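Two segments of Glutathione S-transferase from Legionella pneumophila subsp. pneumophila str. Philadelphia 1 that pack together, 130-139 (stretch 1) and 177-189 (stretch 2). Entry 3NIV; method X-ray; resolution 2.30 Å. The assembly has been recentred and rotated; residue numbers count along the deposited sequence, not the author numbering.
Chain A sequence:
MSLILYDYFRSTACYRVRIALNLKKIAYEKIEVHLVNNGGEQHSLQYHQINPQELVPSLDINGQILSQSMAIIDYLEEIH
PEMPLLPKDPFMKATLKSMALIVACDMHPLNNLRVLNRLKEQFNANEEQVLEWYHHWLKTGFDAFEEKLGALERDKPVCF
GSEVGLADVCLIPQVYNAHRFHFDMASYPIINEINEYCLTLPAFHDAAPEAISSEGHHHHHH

Stretch 1 130-139: VLEWYHHWLK
Stretch 2 (177-189) NAHRFHFDMASYP

A very short hydrogen bond ties the side chain of a helix to a carbonyl just past the end of another: His-135 NE2 donates to Phe-181 O at 2.5 Å, nearly straight at 167°. Stretch 1 is helical throughout, part of a longer helix. Stretch 2 finishes a helix at Arg-180, and Phe-181 (phi/psi -105/19) is the first residue to leave helical values; His-182 follows at 42/50, Phe-183 at -82/141. The turn is closed by Phe-183 N to Ala-178 O, 2.7 Å, and His-182 N to His-179 O, 2.6 Å. In CA register, Leu-131 faces Phe-181 (CA to CA 7.3 Å), His-135 faces Phe-183 (6.2 Å) and Leu-138 faces Ala-178 (7.1 Å).

His-135 (chi1 m, -81°) starts sideways, but its ring reaches the turn. Phe-181 O lies near the plane at its edge, as a bond to NE2 requires, leaving a face free for Phe-183, whose CB sits 4.0 Å from the His-135 ring centroid. The Phe-183 ring (chi1 t) turns its edge to that face, planes at 79°, and receives Leu-138 CB over one of its own faces, 3.9 Å from the Phe-183 centroid.

Tyr-134 (t, chi2 -65°) and Phe-181 (m, chi2 77°) both point toward the opposing stretch and stack face to face, centroids 3.7 Å apart, planes at 14°. Leu-131 CD1 meets the Phe-181 ring at its edge, 4.2 Å from Phe-181 CD2. A water bridges Tyr-134 OH (3.0 Å from the water O) and Asn-177 ND2, which donates to the water O at 3.2 Å.

Leu-138 (m, m) packs CD1 against Ala-178 CB at 4.0 Å. At the far end, Tyr-188 (m), the N-cap residue before the next helix, brings OH to 3.3 Å from Lys-139 O, while the extended Lys-139 side chain leads away.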

ATOM      1  N   VAL A 130      22.815   6.040  -5.000  1.00 34.03           N
ATOM      2  CA  VAL A 130      21.803   5.172  -4.426  1.00 32.00           C
ATOM      3  C   VAL A 130      21.485   5.591  -2.988  1.00 35.52           C
ATOM      4  O   VAL A 130      20.326   5.560  -2.570  1.00 32.93           O
ATOM      5  CB  VAL A 130      22.201   3.690  -4.497  1.00 35.05           C
ATOM      6  CG1 VAL A 130      21.154   2.823  -3.801  1.00 33.27           C
ATOM      7  CG2 VAL A 130      22.358   3.263  -5.946  1.00 32.01           C
ATOM      8  N   LEU A 131      22.506   6.002  -2.241  1.00 34.55           N
ATOM      9  CA  LEU A 131      22.306   6.435  -0.862  1.00 34.87           C
ATOM     10  C   LEU A 131      21.509   7.726  -0.746  1.00 35.30           C
ATOM     11  O   LEU A 131      20.692   7.888   0.164  1.00 33.65           O
ATOM     12  CB  LEU A 131      23.648   6.617  -0.158  1.00 40.79           C
ATOM     13  CG  LEU A 131      24.094   5.416   0.665  1.00 45.35           C
ATOM     14  CD1 LEU A 131      23.094   5.162   1.802  1.00 38.56           C
ATOM     15  CD2 LEU A 131      24.252   4.192  -0.244  1.00 44.24           C
ATOM     16  N   GLU A 132      21.763   8.659  -1.652  1.00 34.40           N
ATOM     17  CA  GLU A 132      21.050   9.927  -1.627  1.00 37.43           C
ATOM     18  C   GLU A 132      19.561   9.732  -1.943  1.00 36.14           C
ATOM     19  O   GLU A 132      18.693  10.288  -1.270  1.00 32.48           O
ATOM     20  CB  GLU A 132      21.687  10.901  -2.611  1.00 43.78           C
ATOM     21  CG  GLU A 132      21.181  12.314  -2.465  1.00 48.47           C
ATOM     22  CD  GLU A 132      22.132  13.327  -3.064  1.00 59.82           C
ATOM     23  OE1 GLU A 132      21.635  14.371  -3.541  1.00 57.01           O
ATOM     24  OE2 GLU A 132      23.366  13.076  -3.060  1.00 59.22           O
ATOM     25  N   TRP A 133      19.285   8.934  -2.969  1.00 33.72           N
ATOM     26  CA  TRP A 133      17.935   8.511  -3.302  1.00 31.74           C
ATOM     27  C   TRP A 133      17.292   7.870  -2.080  1.00 31.48           C
ATOM     28  O   TRP A 133      16.232   8.305  -1.601  1.00 28.56           O
ATOM     29  CB  TRP A 133      18.002   7.508  -4.464  1.00 31.29           C
ATOM     30  CG  TRP A 133      16.729   6.765  -4.823  1.00 27.12           C
ATOM     31  CD1 TRP A 133      16.283   5.594  -4.288  1.00 28.15           C
ATOM     32  CD2 TRP A 133      15.785   7.120  -5.847  1.00 27.04           C
ATOM     33  NE1 TRP A 133      15.107   5.206  -4.898  1.00 28.07           N
ATOM     34  CE2 TRP A 133      14.787   6.125  -5.862  1.00 25.29           C
ATOM     35  CE3 TRP A 133      15.689   8.183  -6.753  1.00 30.20           C
ATOM     36  CZ2 TRP A 133      13.702   6.164  -6.739  1.00 26.75           C
ATOM     37  CZ3 TRP A 133      14.610   8.223  -7.623  1.00 31.97           C
ATOM     38  CH2 TRP A 133      13.627   7.217  -7.607  1.00 30.33           C
ATOM     39  N   TYR A 134      17.951   6.833  -1.583  1.00 28.92           N
ATOM     40  CA  TYR A 134      17.424   6.020  -0.504  1.00 27.49           C
ATOM     41  C   TYR A 134      17.113   6.863   0.731  1.00 29.88           C
ATOM     42  O   TYR A 134      16.077   6.685   1.380  1.00 26.46           O
ATOM     43  CB  TYR A 134      18.422   4.925  -0.164  1.00 28.16           C
ATOM     44  CG  TYR A 134      17.834   3.798   0.630  1.00 28.30           C
ATOM     45  CD1 TYR A 134      17.367   4.004   1.920  1.00 27.87           C
ATOM     46  CD2 TYR A 134      17.764   2.524   0.103  1.00 26.06           C
ATOM     47  CE1 TYR A 134      16.830   2.969   2.656  1.00 29.02           C
ATOM     48  CE2 TYR A 134      17.237   1.480   0.836  1.00 30.07           C
ATOM     49  CZ  TYR A 134      16.764   1.709   2.110  1.00 28.95           C
ATOM     50  OH  TYR A 134      16.224   0.678   2.837  1.00 28.58           O
ATOM     51  N   HIS A 135      18.012   7.790   1.036  1.00 29.69           N
ATOM     52  CA  HIS A 135      17.870   8.657   2.198  1.00 31.41           C
ATOM     53  C   HIS A 135      16.775   9.692   1.970  1.00 30.30           C
ATOM     54  O   HIS A 135      16.126  10.160   2.919  1.00 28.42           O
ATOM     55  CB  HIS A 135      19.208   9.345   2.503  1.00 30.12           C
ATOM     56  CG  HIS A 135      20.169   8.490   3.274  1.00 32.61           C
ATOM     57  ND1 HIS A 135      21.259   9.007   3.945  1.00 33.26           N
ATOM     58  CD2 HIS A 135      20.188   7.154   3.503  1.00 32.24           C
ATOM     59  CE1 HIS A 135      21.917   8.028   4.536  1.00 32.73           C
ATOM     60  NE2 HIS A 135      21.291   6.894   4.286  1.00 35.45           N
ATOM     61  N   HIS A 136      16.574  10.049   0.706  1.00 29.77           N
ATOM     62  CA  HIS A 136      15.546  11.024   0.355  1.00 30.97           C
ATOM     63  C   HIS A 136      14.143  10.562   0.748  1.00 29.25           C
ATOM     64  O   HIS A 136      13.359  11.326   1.300  1.00 26.89           O
ATOM     65  CB  HIS A 136      15.574  11.336  -1.138  1.00 31.58           C
ATOM     66  CG  HIS A 136      14.434  12.192  -1.580  1.00 32.69           C
ATOM     67  ND1 HIS A 136      14.174  13.425  -1.021  1.00 32.21           N
ATOM     68  CD2 HIS A 136      13.468  11.987  -2.507  1.00 31.08           C
ATOM     69  CE1 HIS A 136      13.102  13.946  -1.588  1.00 30.95           C
ATOM     70  NE2 HIS A 136      12.656  13.095  -2.494  1.00 31.90           N
ATOM     71  N   TRP A 137      13.830   9.305   0.464  1.00 27.95           N
ATOM     72  CA  TRP A 137      12.495   8.807   0.747  1.00 28.62           C
ATOM     73  C   TRP A 137      12.366   8.511   2.224  1.00 27.93           C
ATOM     74  O   TRP A 137      11.262   8.557   2.776  1.00 27.34           O
ATOM     75  CB  TRP A 137      12.138   7.597  -0.128  1.00 25.42           C
ATOM     76  CG  TRP A 137      12.327   7.894  -1.578  1.00 26.40           C
ATOM     77  CD1 TRP A 137      13.185   7.281  -2.429  1.00 26.62           C
ATOM     78  CD2 TRP A 137      11.673   8.917  -2.338  1.00 29.02           C
ATOM     79  NE1 TRP A 137      13.101   7.836  -3.670  1.00 25.92           N
ATOM     80  CE2 TRP A 137      12.183   8.847  -3.648  1.00 26.51           C
ATOM     81  CE3 TRP A 137      10.695   9.876  -2.041  1.00 27.65           C
ATOM     82  CZ2 TRP A 137      11.754   9.692  -4.663  1.00 26.45           C
ATOM     83  CZ3 TRP A 137      10.274  10.721  -3.042  1.00 24.44           C
ATOM     84  CH2 TRP A 137      10.805  10.627  -4.340  1.00 28.55           C
ATOM     85  N   LEU A 138      13.491   8.229   2.876  1.00 28.93           N
ATOM     86  CA  LEU A 138      13.453   8.061   4.326  1.00 28.46           C
ATOM     87  C   LEU A 138      13.035   9.373   4.993  1.00 27.57           C
ATOM     88  O   LEU A 138      12.118   9.389   5.817  1.00 30.00           O
ATOM     89  CB  LEU A 138      14.770   7.518   4.879  1.00 27.53           C
ATOM     90  CG  LEU A 138      14.847   5.987   4.830  1.00 30.22           C
ATOM     91  CD1 LEU A 138      13.781   5.330   5.673  1.00 29.38           C
ATOM     92  CD2 LEU A 138      14.674   5.514   3.430  1.00 31.92           C
ATOM     93  N   LYS A 139      13.660  10.473   4.592  1.00 26.58           N
ATOM     94  CA  LYS A 139      13.350  11.769   5.182  1.00 28.25           C
ATOM     95  C   LYS A 139      11.886  12.123   4.955  1.00 31.39           C
ATOM     96  O   LYS A 139      11.181  12.520   5.881  1.00 30.99           O
ATOM     97  CB  LYS A 139      14.243  12.877   4.613  1.00 27.90           C
ATOM     98  CG  LYS A 139      14.288  14.116   5.502  1.00 34.70           C
ATOM     99  CD  LYS A 139      14.605  15.401   4.739  1.00 38.31           C
ATOM    100  CE  LYS A 139      14.122  16.627   5.538  1.00 45.63           C
ATOM    101  NZ  LYS A 139      13.865  17.846   4.691  1.00 42.40           N
ATOM    102  N   ASN A 177      15.669  -0.706   8.275  1.00 32.16           N
ATOM    103  CA  ASN A 177      16.243  -0.328   6.985  1.00 29.82           C
ATOM    104  C   ASN A 177      17.058   0.954   7.036  1.00 29.01           C
ATOM    105  O   ASN A 177      18.107   1.065   6.402  1.00 29.23           O
ATOM    106  CB  ASN A 177      15.133  -0.154   5.950  1.00 27.49           C
ATOM    107  CG  ASN A 177      14.670  -1.467   5.377  1.00 32.55           C
ATOM    108  OD1 ASN A 177      15.281  -2.505   5.618  1.00 38.28           O
ATOM    109  ND2 ASN A 177      13.585  -1.435   4.610  1.00 35.77           N
ATOM    110  N   ALA A 178      16.552   1.929   7.782  1.00 28.54           N
ATOM    111  CA  ALA A 178      17.181   3.239   7.875  1.00 29.12           C
ATOM    112  C   ALA A 178      18.584   3.172   8.511  1.00 33.76           C
ATOM    113  O   ALA A 178      19.539   3.766   8.001  1.00 32.68           O
ATOM    114  CB  ALA A 178      16.282   4.193   8.638  1.00 27.48           C
ATOM    115  N   HIS A 179      18.703   2.448   9.618  1.00 28.94           N
ATOM    116  CA  HIS A 179      19.994   2.310  10.274  1.00 36.93           C
ATOM    117  C   HIS A 179      20.932   1.540   9.358  1.00 35.19           C
ATOM    118  O   HIS A 179      22.075   1.930   9.148  1.00 37.07           O
ATOM    119  CB  HIS A 179      19.852   1.605  11.627  1.00 37.19           C
ATOM    120  CG  HIS A 179      19.075   2.393  12.638  1.00 39.21           C
ATOM    121  ND1 HIS A 179      19.455   3.654  13.052  1.00 44.41           N
ATOM    122  CD2 HIS A 179      17.947   2.097  13.326  1.00 36.23           C
ATOM    123  CE1 HIS A 179      18.592   4.101  13.947  1.00 41.59           C
ATOM    124  NE2 HIS A 179      17.664   3.177  14.126  1.00 41.40           N
ATOM    125  N   ARG A 180      20.421   0.450   8.806  1.00 35.71           N
ATOM    126  CA  ARG A 180      21.139  -0.337   7.817  1.00 37.96           C
ATOM    127  C   ARG A 180      21.732   0.508   6.682  1.00 36.90           C
ATOM    128  O   ARG A 180      22.791   0.186   6.153  1.00 38.89           O
ATOM    129  CB  ARG A 180      20.207  -1.401   7.234  1.00 36.43           C
ATOM    130  CG  ARG A 180      20.818  -2.177   6.100  1.00 42.53           C
ATOM    131  CD  ARG A 180      19.928  -3.324   5.668  1.00 48.35           C
ATOM    132  NE  ARG A 180      20.663  -4.290   4.859  1.00 57.46           N
ATOM    133  CZ  ARG A 180      20.123  -5.022   3.890  1.00 59.83           C
ATOM    134  NH1 ARG A 180      18.835  -4.891   3.593  1.00 61.83           N
ATOM    135  NH2 ARG A 180      20.879  -5.877   3.213  1.00 63.87           N
ATOM    136  N   PHE A 181      21.049   1.577   6.297  1.00 35.56           N
ATOM    137  CA  PHE A 181      21.568   2.461   5.263  1.00 32.49           C
ATOM    138  C   PHE A 181      22.086   3.721   5.907  1.00 34.76           C
ATOM    139  O   PHE A 181      22.273   4.753   5.250  1.00 32.12           O
ATOM    140  CB  PHE A 181      20.497   2.760   4.219  1.00 33.36           C
ATOM    141  CG  PHE A 181      20.283   1.632   3.263  1.00 31.89           C
ATOM    142  CD1 PHE A 181      19.557   0.511   3.644  1.00 33.39           C
ATOM    143  CD2 PHE A 181      20.843   1.668   1.994  1.00 33.85           C
ATOM    144  CE1 PHE A 181      19.372  -0.558   2.766  1.00 37.70           C
ATOM    145  CE2 PHE A 181      20.668   0.608   1.106  1.00 33.66           C
ATOM    146  CZ  PHE A 181      19.930  -0.512   1.495  1.00 35.29           C
ATOM    147  N   HIS A 182      22.324   3.593   7.210  1.00 32.77           N
ATOM    148  CA  HIS A 182      22.860   4.648   8.071  1.00 35.44           C
ATOM    149  C   HIS A 182      22.282   6.042   7.839  1.00 34.93           C
ATOM    150  O   HIS A 182      23.002   7.025   7.705  1.00 35.39           O
ATOM    151  CB  HIS A 182      24.395   4.651   8.084  1.00 35.46           C
ATOM    152  CG  HIS A 182      25.014   4.394   6.751  1.00 35.81           C
ATOM    153  ND1 HIS A 182      25.378   5.408   5.893  1.00 36.44           N
ATOM    154  CD2 HIS A 182      25.335   3.235   6.127  1.00 39.30           C
ATOM    155  CE1 HIS A 182      25.896   4.886   4.795  1.00 36.67           C
ATOM    156  NE2 HIS A 182      25.882   3.569   4.911  1.00 37.13           N
ATOM    157  N   PHE A 183      20.961   6.103   7.806  1.00 33.42           N
ATOM    158  CA  PHE A 183      20.258   7.363   7.806  1.00 34.19           C
ATOM    159  C   PHE A 183      20.195   7.818   9.259  1.00 32.76           C
ATOM    160  O   PHE A 183      20.013   7.004  10.158  1.00 33.37           O
ATOM    161  CB  PHE A 183      18.858   7.143   7.228  1.00 28.78           C
ATOM    162  CG  PHE A 183      17.974   8.354   7.272  1.00 29.64           C
ATOM    163  CD1 PHE A 183      18.106   9.365   6.327  1.00 28.70           C
ATOM    164  CD2 PHE A 183      16.981   8.464   8.234  1.00 28.34           C
ATOM    165  CE1 PHE A 183      17.265  10.475   6.350  1.00 28.95           C
ATOM    166  CE2 PHE A 183      16.141   9.573   8.263  1.00 29.64           C
ATOM    167  CZ  PHE A 183      16.286  10.580   7.321  1.00 28.80           C
ATOM    168  N   ASP A 184      20.350   9.113   9.498  1.00 34.17           N
ATOM    169  CA  ASP A 184      20.384   9.617  10.864  1.00 35.64           C
ATOM    170  C   ASP A 184      18.999   9.967  11.362  1.00 32.16           C
ATOM    171  O   ASP A 184      18.348  10.838  10.809  1.00 33.31           O
ATOM    172  CB  ASP A 184      21.288  10.847  10.972  1.00 40.42           C
ATOM    173  CG  ASP A 184      21.351  11.399  12.389  1.00 43.62           C
ATOM    174  OD1 ASP A 184      21.350  10.589  13.344  1.00 45.24           O
ATOM    175  OD2 ASP A 184      21.396  12.638  12.552  1.00 47.67           O
HETATM  176  N   MSE A 185      18.582   9.311  12.438  1.00 36.13           N
HETATM  177  CA  MSE A 185      17.220   9.429  12.962  1.00 33.72           C
HETATM  178  C   MSE A 185      16.986  10.600  13.917  1.00 34.70           C
HETATM  179  O   MSE A 185      15.881  10.769  14.429  1.00 34.34           O
HETATM  180  CB  MSE A 185      16.809   8.128  13.658  1.00 29.79           C
HETATM  181  CG  MSE A 185      16.644   6.950  12.713  1.00 34.61           C
HETATM  182 SE   MSE A 185      15.290   7.245  11.308  1.00 50.59          SE
HETATM  183  CE  MSE A 185      13.678   7.139  12.411  1.00 33.17           C
ATOM    184  N   ALA A 186      18.015  11.404  14.157  1.00 35.15           N
ATOM    185  CA  ALA A 186      17.928  12.490  15.142  1.00 35.57           C
ATOM    186  C   ALA A 186      16.623  13.300  15.083  1.00 36.06           C
ATOM    187  O   ALA A 186      16.091  13.723  16.108  1.00 37.01           O
ATOM    188  CB  ALA A 186      19.128  13.415  15.005  1.00 36.53           C
ATOM    189  N   SER A 187      16.115  13.507  13.877  1.00 34.82           N
ATOM    190  CA  SER A 187      14.964  14.375  13.655  1.00 32.80           C
ATOM    191  C   SER A 187      13.636  13.779  14.141  1.00 35.11           C
ATOM    192  O   SER A 187      12.618  14.476  14.190  1.00 32.65           O
ATOM    193  CB  SER A 187      14.874  14.712  12.165  1.00 37.57           C
ATOM    194  OG  SER A 187      13.747  15.517  11.867  1.00 43.05           O
ATOM    195  N   TYR A 188      13.657  12.508  14.528  1.00 33.09           N
ATOM    196  CA  TYR A 188      12.427  11.772  14.792  1.00 33.14           C
ATOM    197  C   TYR A 188      12.353  11.144  16.186  1.00 36.33           C
ATOM    198  O   TYR A 188      12.337   9.916  16.316  1.00 35.36           O
ATOM    199  CB  TYR A 188      12.257  10.699  13.721  1.00 32.09           C
ATOM    200  CG  TYR A 188      12.504  11.238  12.334  1.00 32.71           C
ATOM    201  CD1 TYR A 188      11.629  12.147  11.766  1.00 29.43           C
ATOM    202  CD2 TYR A 188      13.625  10.855  11.600  1.00 32.61           C
ATOM    203  CE1 TYR A 188      11.848  12.654  10.507  1.00 33.14           C
ATOM    204  CE2 TYR A 188      13.849  11.350  10.332  1.00 29.01           C
ATOM    205  CZ  TYR A 188      12.953  12.251   9.791  1.00 31.75           C
ATOM    206  OH  TYR A 188      13.162  12.773   8.540  1.00 32.40           O
ATOM    207  N   PRO A 189      12.278  11.988  17.229  1.00 35.64           N
ATOM    208  CA  PRO A 189      12.316  11.555  18.632  1.00 34.23           C
ATOM    209  C   PRO A 189      11.213  10.557  18.997  1.00 33.48           C
ATOM    210  O   PRO A 189      11.501   9.538  19.625  1.00 30.60           O
ATOM    211  CB  PRO A 189      12.102  12.857  19.410  1.00 36.30           C
ATOM    212  CG  PRO A 189      12.398  13.952  18.447  1.00 34.74           C
ATOM    213  CD  PRO A 189      12.091  13.444  17.099  1.00 34.83           C
TER
HETATM  214  O   HOH W   1      13.267   1.187   2.877  1.00 23.87           O